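Local coordinates for protein type 3 secretion system chaperone PscE (Pseudomonas aeruginosa, PDB 2UWJ) that acts as a cytoplasmic chaperone of the type III secretion system, preventing, together with PscG, premature polymerization of the needle protein PscF, at residues A[9-12]-A[18-21]; A[33-38]-A[56-61]. One frame throughout, in Å; residues are numbered along the deposited sequence.

Contact 1. Residues A[9-12]-A[18-21]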
ATOM      1  N   GLU A   9       8.552   3.092  -2.851  1.00 29.22           N
ATOM      2  CA  GLU A   9       9.807   3.382  -2.155  1.00 29.53           C
ATOM      3  C   GLU A   9      10.143   2.302  -1.114  1.00 36.28           C
ATOM      4  O   GLU A   9      11.309   1.959  -0.922  1.00 31.26           O
ATOM      5  CB  GLU A   9       9.745   4.766  -1.487  1.00 27.27           C
ATOM      6  CG  GLU A   9       9.773   5.885  -2.514  1.00 28.68           C
ATOM      7  CD  GLU A   9       9.356   7.214  -1.916  1.00 32.68           C
ATOM      8  OE1 GLU A   9      10.218   7.882  -1.279  1.00 37.19           O
ATOM      9  OE2 GLU A   9       8.165   7.558  -2.054  1.00 33.47           O
ATOM     10  N   THR A  10       9.130   1.743  -0.447  1.00 35.50           N
ATOM     11  CA  THR A  10       9.440   0.674   0.519  1.00 35.28           C
ATOM     12  C   THR A  10       9.977  -0.524  -0.283  1.00 39.97           C
ATOM     13  O   THR A  10      11.026  -1.106   0.051  1.00 40.63           O
ATOM     14  CB  THR A  10       8.174   0.296   1.316  1.00 39.80           C
ATOM     15  OG1 THR A  10       7.735   1.455   2.033  1.00 37.83           O
ATOM     16  CG2 THR A  10       8.441  -0.842   2.299  1.00 33.67           C
ATOM     17  N   ARG A  11       9.275  -0.884  -1.353  1.00 37.23           N
ATOM     18  CA  ARG A  11       9.707  -1.987  -2.203  1.00 43.40           C
ATOM     19  C   ARG A  11      11.181  -1.769  -2.593  1.00 49.34           C
ATOM     20  O   ARG A  11      12.004  -2.681  -2.497  1.00 54.43           O
ATOM     21  CB  ARG A  11       8.825  -2.048  -3.448  1.00 40.75           C
ATOM     22  CG  ARG A  11       8.375  -3.409  -3.900  1.00 51.96           C
ATOM     23  CD  ARG A  11       6.877  -3.334  -4.337  1.00 58.98           C
ATOM     24  NE  ARG A  11       6.603  -2.469  -5.502  1.00 60.42           N
ATOM     25  CZ  ARG A  11       5.626  -1.551  -5.577  1.00 63.51           C
ATOM     26  NH1 ARG A  11       4.798  -1.340  -4.556  1.00 60.28           N
ATOM     27  NH2 ARG A  11       5.462  -0.845  -6.688  1.00 62.59           N
ATOM     28  N   LEU A  12      11.520  -0.553  -3.004  1.00 49.27           N
ATOM     29  CA  LEU A  12      12.894  -0.228  -3.402  1.00 50.54           C
ATOM     30  C   LEU A  12      13.910  -0.102  -2.250  1.00 52.12           C
ATOM     31  O   LEU A  12      15.101  -0.043  -2.495  1.00 57.27           O
ATOM     32  CB  LEU A  12      12.908   1.094  -4.191  1.00 43.74           C
ATOM     33  CG  LEU A  12      12.131   1.261  -5.487  1.00 40.49           C
ATOM     34  CD1 LEU A  12      12.162   2.755  -5.874  1.00 45.02           C
ATOM     35  CD2 LEU A  12      12.721   0.405  -6.605  1.00 45.46           C
ATOM     36  N   THR A  18      16.949  -6.012  -6.394  1.00 54.01           N
ATOM     37  CA  THR A  18      16.294  -6.826  -7.391  1.00 49.88           C
ATOM     38  C   THR A  18      15.113  -6.096  -8.049  1.00 47.29           C
ATOM     39  O   THR A  18      15.000  -6.091  -9.279  1.00 42.60           O
ATOM     40  CB  THR A  18      15.856  -8.182  -6.787  1.00 55.51           C
ATOM     41  OG1 THR A  18      16.893  -9.148  -7.041  1.00 53.14           O
ATOM     42  CG2 THR A  18      14.528  -8.672  -7.387  1.00 51.41           C
ATOM     43  N   HIS A  19      14.247  -5.479  -7.247  1.00 42.51           N
ATOM     44  CA  HIS A  19      13.099  -4.769  -7.812  1.00 43.54           C
ATOM     45  C   HIS A  19      13.505  -3.557  -8.662  1.00 36.76           C
ATOM     46  O   HIS A  19      13.004  -3.382  -9.762  1.00 35.25           O
ATOM     47  CB  HIS A  19      12.116  -4.284  -6.728  1.00 48.47           C
ATOM     48  CG  HIS A  19      10.905  -3.600  -7.305  1.00 58.05           C
ATOM     49  ND1 HIS A  19      10.104  -4.191  -8.267  1.00 59.44           N
ATOM     50  CD2 HIS A  19      10.405  -2.352  -7.118  1.00 57.90           C
ATOM     51  CE1 HIS A  19       9.170  -3.336  -8.648  1.00 59.21           C
ATOM     52  NE2 HIS A  19       9.330  -2.213  -7.967  1.00 60.95           N
ATOM     53  N   ALA A  20      14.423  -2.740  -8.166  1.00 33.89           N
ATOM     54  CA  ALA A  20      14.837  -1.569  -8.921  1.00 37.17           C
ATOM     55  C   ALA A  20      15.444  -1.950 -10.262  1.00 38.18           C
ATOM     56  O   ALA A  20      15.119  -1.344 -11.263  1.00 36.40           O
ATOM     57  CB  ALA A  20      15.840  -0.780  -8.150  1.00 32.54           C
ATOM     58  N   ALA A  21      16.338  -2.948 -10.277  1.00 40.35           N
ATOM     59  CA  ALA A  21      16.994  -3.357 -11.520  1.00 33.52           C
ATOM     60  C   ALA A  21      15.954  -3.847 -12.479  1.00 31.88           C
ATOM     61  O   ALA A  21      15.988  -3.493 -13.661  1.00 38.47           O
ATOM     62  CB  ALA A  21      18.027  -4.465 -11.247  1.00 42.13           C
TER
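His-19 meets Arg-11 and Leu-12 because its ring leaves the backbone with CG opposite the main-chain N (chi1 -178°), aimed across the gap, while the arginine chain bends at chi2 and again at chi3 (64°) to arch past the imidazole. The two helices concerned, 7-12 and 18-40, are joined by a short loop in a helix-loop-helix turn at the N-terminal end of the small all-helical chaperone. Arg-11 CG lies over one face of the imidazole, displaced toward its rim, in a CH-pi contact 4.3 Å from the ring centroid. Farther out, the guanidinium presents its edge to His-19 NE2, with its plane turned 69° from the imidazole; Arg-11 NE stands 3.7 Å from His-19 NE2, too far for a hydrogen bond. NE2 is buried by the contact and has no polar partner in the model. The polar end of Arg-11 is held between chains instead: NH1 bonds to a polar side chain of another protein's chain, and NH2 forms a salt bridge with Glu-11 of a PscG chain. Leu-12 also packs on Leu-64 and Leu-67 of helix 44-68, tying the turn to the C-terminal helix. Its CD2 methyl meets His-19 and Ala-20 of helix 18-40, approaching His-19 CD2 obliquely at 3.6 Å and resting 3.7 Å from Ala-20 CB.

Contact 2. Residues A[33-38]-A[56-61]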
ATOM      1  N   GLU A  33      11.393   0.362 -27.501  1.00 35.29           N
ATOM      2  CA  GLU A  33      10.363   0.009 -28.473  1.00 36.95           C
ATOM      3  C   GLU A  33       9.711   1.268 -28.953  1.00 40.61           C
ATOM      4  O   GLU A  33       9.372   1.415 -30.126  1.00 32.05           O
ATOM      5  CB  GLU A  33       9.253  -0.862 -27.877  1.00 39.19           C
ATOM      6  CG  GLU A  33       9.700  -2.150 -27.233  1.00 59.19           C
ATOM      7  CD  GLU A  33       8.522  -3.029 -26.791  1.00 68.07           C
ATOM      8  OE1 GLU A  33       7.410  -2.486 -26.554  1.00 73.88           O
ATOM      9  OE2 GLU A  33       8.710  -4.264 -26.669  1.00 74.22           O
ATOM     10  N   CYS A  34       9.499   2.184 -28.011  1.00 36.70           N
ATOM     11  CA  CYS A  34       8.874   3.443 -28.330  1.00 33.57           C
ATOM     12  C   CYS A  34       9.734   4.244 -29.363  1.00 29.94           C
ATOM     13  O   CYS A  34       9.225   4.788 -30.361  1.00 33.31           O
ATOM     14  CB  CYS A  34       8.647   4.216 -26.986  1.00 35.70           C
ATOM     15  SG  CYS A  34       7.497   5.493 -27.156  1.00 44.52           S
ATOM     16  N   ARG A  35      11.032   4.285 -29.143  1.00 31.16           N
ATOM     17  CA  ARG A  35      11.931   5.016 -30.036  1.00 34.46           C
ATOM     18  C   ARG A  35      12.018   4.315 -31.397  1.00 34.25           C
ATOM     19  O   ARG A  35      12.103   4.970 -32.428  1.00 34.07           O
ATOM     20  CB  ARG A  35      13.311   5.140 -29.399  1.00 34.25           C
ATOM     21  CG  ARG A  35      13.373   6.232 -28.322  1.00 39.58           C
ATOM     22  CD  ARG A  35      14.666   6.150 -27.578  1.00 47.70           C
ATOM     23  NE  ARG A  35      14.807   7.217 -26.584  1.00 54.32           N
ATOM     24  CZ  ARG A  35      15.666   7.184 -25.560  1.00 53.09           C
ATOM     25  NH1 ARG A  35      16.452   6.129 -25.401  1.00 53.41           N
ATOM     26  NH2 ARG A  35      15.745   8.204 -24.696  1.00 57.04           N
ATOM     27  N   ARG A  36      11.989   2.996 -31.390  1.00 34.27           N
ATOM     28  CA  ARG A  36      12.011   2.256 -32.659  1.00 39.77           C
ATOM     29  C   ARG A  36      10.749   2.587 -33.466  1.00 38.42           C
ATOM     30  O   ARG A  36      10.826   2.892 -34.657  1.00 37.98           O
ATOM     31  CB  ARG A  36      12.108   0.739 -32.419  1.00 43.56           C
ATOM     32  CG  ARG A  36      13.452   0.288 -31.853  1.00 55.36           C
ATOM     33  CD  ARG A  36      13.630  -1.252 -31.978  1.00 63.11           C
ATOM     34  NE  ARG A  36      12.570  -1.986 -31.284  1.00 67.42           N
ATOM     35  CZ  ARG A  36      12.630  -2.369 -30.008  1.00 66.76           C
ATOM     36  NH1 ARG A  36      13.709  -2.102 -29.284  1.00 57.90           N
ATOM     37  NH2 ARG A  36      11.592  -2.988 -29.449  1.00 68.96           N
ATOM     38  N   GLU A  37       9.582   2.572 -32.835  1.00 36.20           N
ATOM     39  CA  GLU A  37       8.363   2.881 -33.566  1.00 37.25           C
ATOM     40  C   GLU A  37       8.333   4.348 -34.083  1.00 39.23           C
ATOM     41  O   GLU A  37       7.809   4.628 -35.169  1.00 40.37           O
ATOM     42  CB  GLU A  37       7.106   2.557 -32.731  1.00 32.44           C
ATOM     43  CG  GLU A  37       5.838   2.765 -33.548  1.00 43.02           C
ATOM     44  CD  GLU A  37       4.550   2.433 -32.827  1.00 49.82           C
ATOM     45  OE1 GLU A  37       3.455   2.770 -33.360  1.00 57.80           O
ATOM     46  OE2 GLU A  37       4.606   1.840 -31.741  1.00 51.70           O
ATOM     47  N   LEU A  38       8.914   5.270 -33.326  1.00 37.84           N
ATOM     48  CA  LEU A  38       8.958   6.659 -33.727  1.00 32.35           C
ATOM     49  C   LEU A  38       9.836   6.756 -34.969  1.00 36.42           C
ATOM     50  O   LEU A  38       9.532   7.501 -35.901  1.00 36.97           O
ATOM     51  CB  LEU A  38       9.573   7.528 -32.614  1.00 27.85           C
ATOM     52  CG  LEU A  38       8.491   8.055 -31.631  1.00 23.26           C
ATOM     53  CD1 LEU A  38       9.211   8.398 -30.322  1.00 29.09           C
ATOM     54  CD2 LEU A  38       7.686   9.246 -32.246  1.00 26.14           C
ATOM     55  N   ALA A  56       7.225  10.072 -20.816  1.00 22.95           N
ATOM     56  CA  ALA A  56       6.754   9.506 -19.527  1.00 25.27           C
ATOM     57  C   ALA A  56       7.729   8.445 -19.052  1.00 29.70           C
ATOM     58  O   ALA A  56       8.074   8.372 -17.893  1.00 24.84           O
ATOM     59  CB  ALA A  56       5.389   8.875 -19.691  1.00 21.62           C
ATOM     60  N   LEU A  57       8.180   7.611 -19.984  1.00 28.31           N
ATOM     61  CA  LEU A  57       9.134   6.552 -19.662  1.00 28.72           C
ATOM     62  C   LEU A  57      10.484   7.138 -19.257  1.00 27.26           C
ATOM     63  O   LEU A  57      11.095   6.678 -18.271  1.00 26.69           O
ATOM     64  CB  LEU A  57       9.282   5.615 -20.877  1.00 25.80           C
ATOM     65  CG  LEU A  57       8.107   4.670 -21.110  1.00 25.86           C
ATOM     66  CD1 LEU A  57       8.264   3.987 -22.552  1.00 31.16           C
ATOM     67  CD2 LEU A  57       8.092   3.610 -20.000  1.00 23.45           C
ATOM     68  N   GLU A  58      10.964   8.136 -20.009  1.00 25.88           N
ATOM     69  CA  GLU A  58      12.238   8.799 -19.652  1.00 24.89           C
ATOM     70  C   GLU A  58      12.056   9.449 -18.261  1.00 28.95           C
ATOM     71  O   GLU A  58      12.983   9.461 -17.476  1.00 24.44           O
ATOM     72  CB  GLU A  58      12.575   9.913 -20.636  1.00 33.88           C
ATOM     73  CG  GLU A  58      13.144   9.387 -21.934  1.00 36.52           C
ATOM     74  CD  GLU A  58      13.212  10.446 -23.016  1.00 46.24           C
ATOM     75  OE1 GLU A  58      12.630  11.553 -22.852  1.00 44.18           O
ATOM     76  OE2 GLU A  58      13.842  10.137 -24.049  1.00 48.42           O
ATOM     77  N   GLY A  59      10.868  10.016 -17.993  1.00 25.73           N
ATOM     78  CA  GLY A  59      10.647  10.599 -16.666  1.00 28.26           C
ATOM     79  C   GLY A  59      10.698   9.516 -15.568  1.00 25.40           C
ATOM     80  O   GLY A  59      11.255   9.716 -14.469  1.00 25.06           O
ATOM     81  N   GLY A  60      10.094   8.365 -15.854  1.00 24.27           N
ATOM     82  CA  GLY A  60      10.128   7.267 -14.888  1.00 24.52           C
ATOM     83  C   GLY A  60      11.550   6.818 -14.570  1.00 25.95           C
ATOM     84  O   GLY A  60      11.878   6.523 -13.416  1.00 23.66           O
ATOM     85  N   LEU A  61      12.396   6.721 -15.603  1.00 28.89           N
ATOM     86  CA  LEU A  61      13.796   6.302 -15.424  1.00 28.85           C
ATOM     87  C   LEU A  61      14.543   7.352 -14.608  1.00 29.90           C
ATOM     88  O   LEU A  61      15.370   7.031 -13.740  1.00 29.07           O
ATOM     89  CB  LEU A  61      14.474   6.108 -16.800  1.00 29.17           C
ATOM     90  CG  LEU A  61      13.979   4.803 -17.471  1.00 29.18           C
ATOM     91  CD1 LEU A  61      14.256   4.872 -18.987  1.00 28.39           C
ATOM     92  CD2 LEU A  61      14.723   3.593 -16.862  1.00 29.14           C
TER
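Arg-35 and Glu-58 form the ionic half of the contact between residues 33-38 and 56-61. In this salt bridge Arg-35 NH2 donates to Glu-58 OE2 over 2.8 Å with an N-H...O angle of 147°, somewhat bent. The arginine chain runs extended from CG to NE, which carries its head across to the neighbouring helix, and the two side chains meet at about a right angle. Glu-58 OE2 accepts the hydrogen bond through its anti lone pair, the one away from its other oxygen. A single guanidinium nitrogen makes the bond, from near the edge of the group but with the oxygen 18° out of its plane; guanidinium and carboxylate are turned 59° apart, so the pair does not form the flat, two-bonded arrangement. A bound nickel ion lies about 3 Å from the nearest atom of the Arg-35 side chain.

The apolar part is slighter and more deeply placed. Cys-34 and Leu-57 both point into the gap, and Cys-34 CB comes within 4.5 Å of Leu-57 CD1, a loose touch. Both have further neighbours: Cys-34 packs on Ala-54, while Leu-57 reaches Leu-27 and Ala-30 and, on a PscG chain, Leu-9. With residues 19-40 predicted to be coiled coil, apolar contact between the helices with a salt bridge at its exposed edge is as in an antiparallel coiled-coil hairpin, here made by helices 18-40 and 44-68.

In the fold
Contacts 1 and 2 share helix 18-40 and lie on opposite sides of the chain's centre, their own centres about 21 Å apart. Contact 1 sits at the surface, where short helix 7-12 packs against the start of helix 18-40; contact 2 is partly buried and joins that helix, farther along, to helix 44-68. In the former, an aliphatic-to-aromatic contact dominates and the arginine sends its charge to other chains, whereas in the latter the arginine is paired within the hairpin itself. Both also adjoin PscG: contact 1 through polar residues, contact 2 through apolar packing along helix 44-68, consistent with the partnership of the two chaperones.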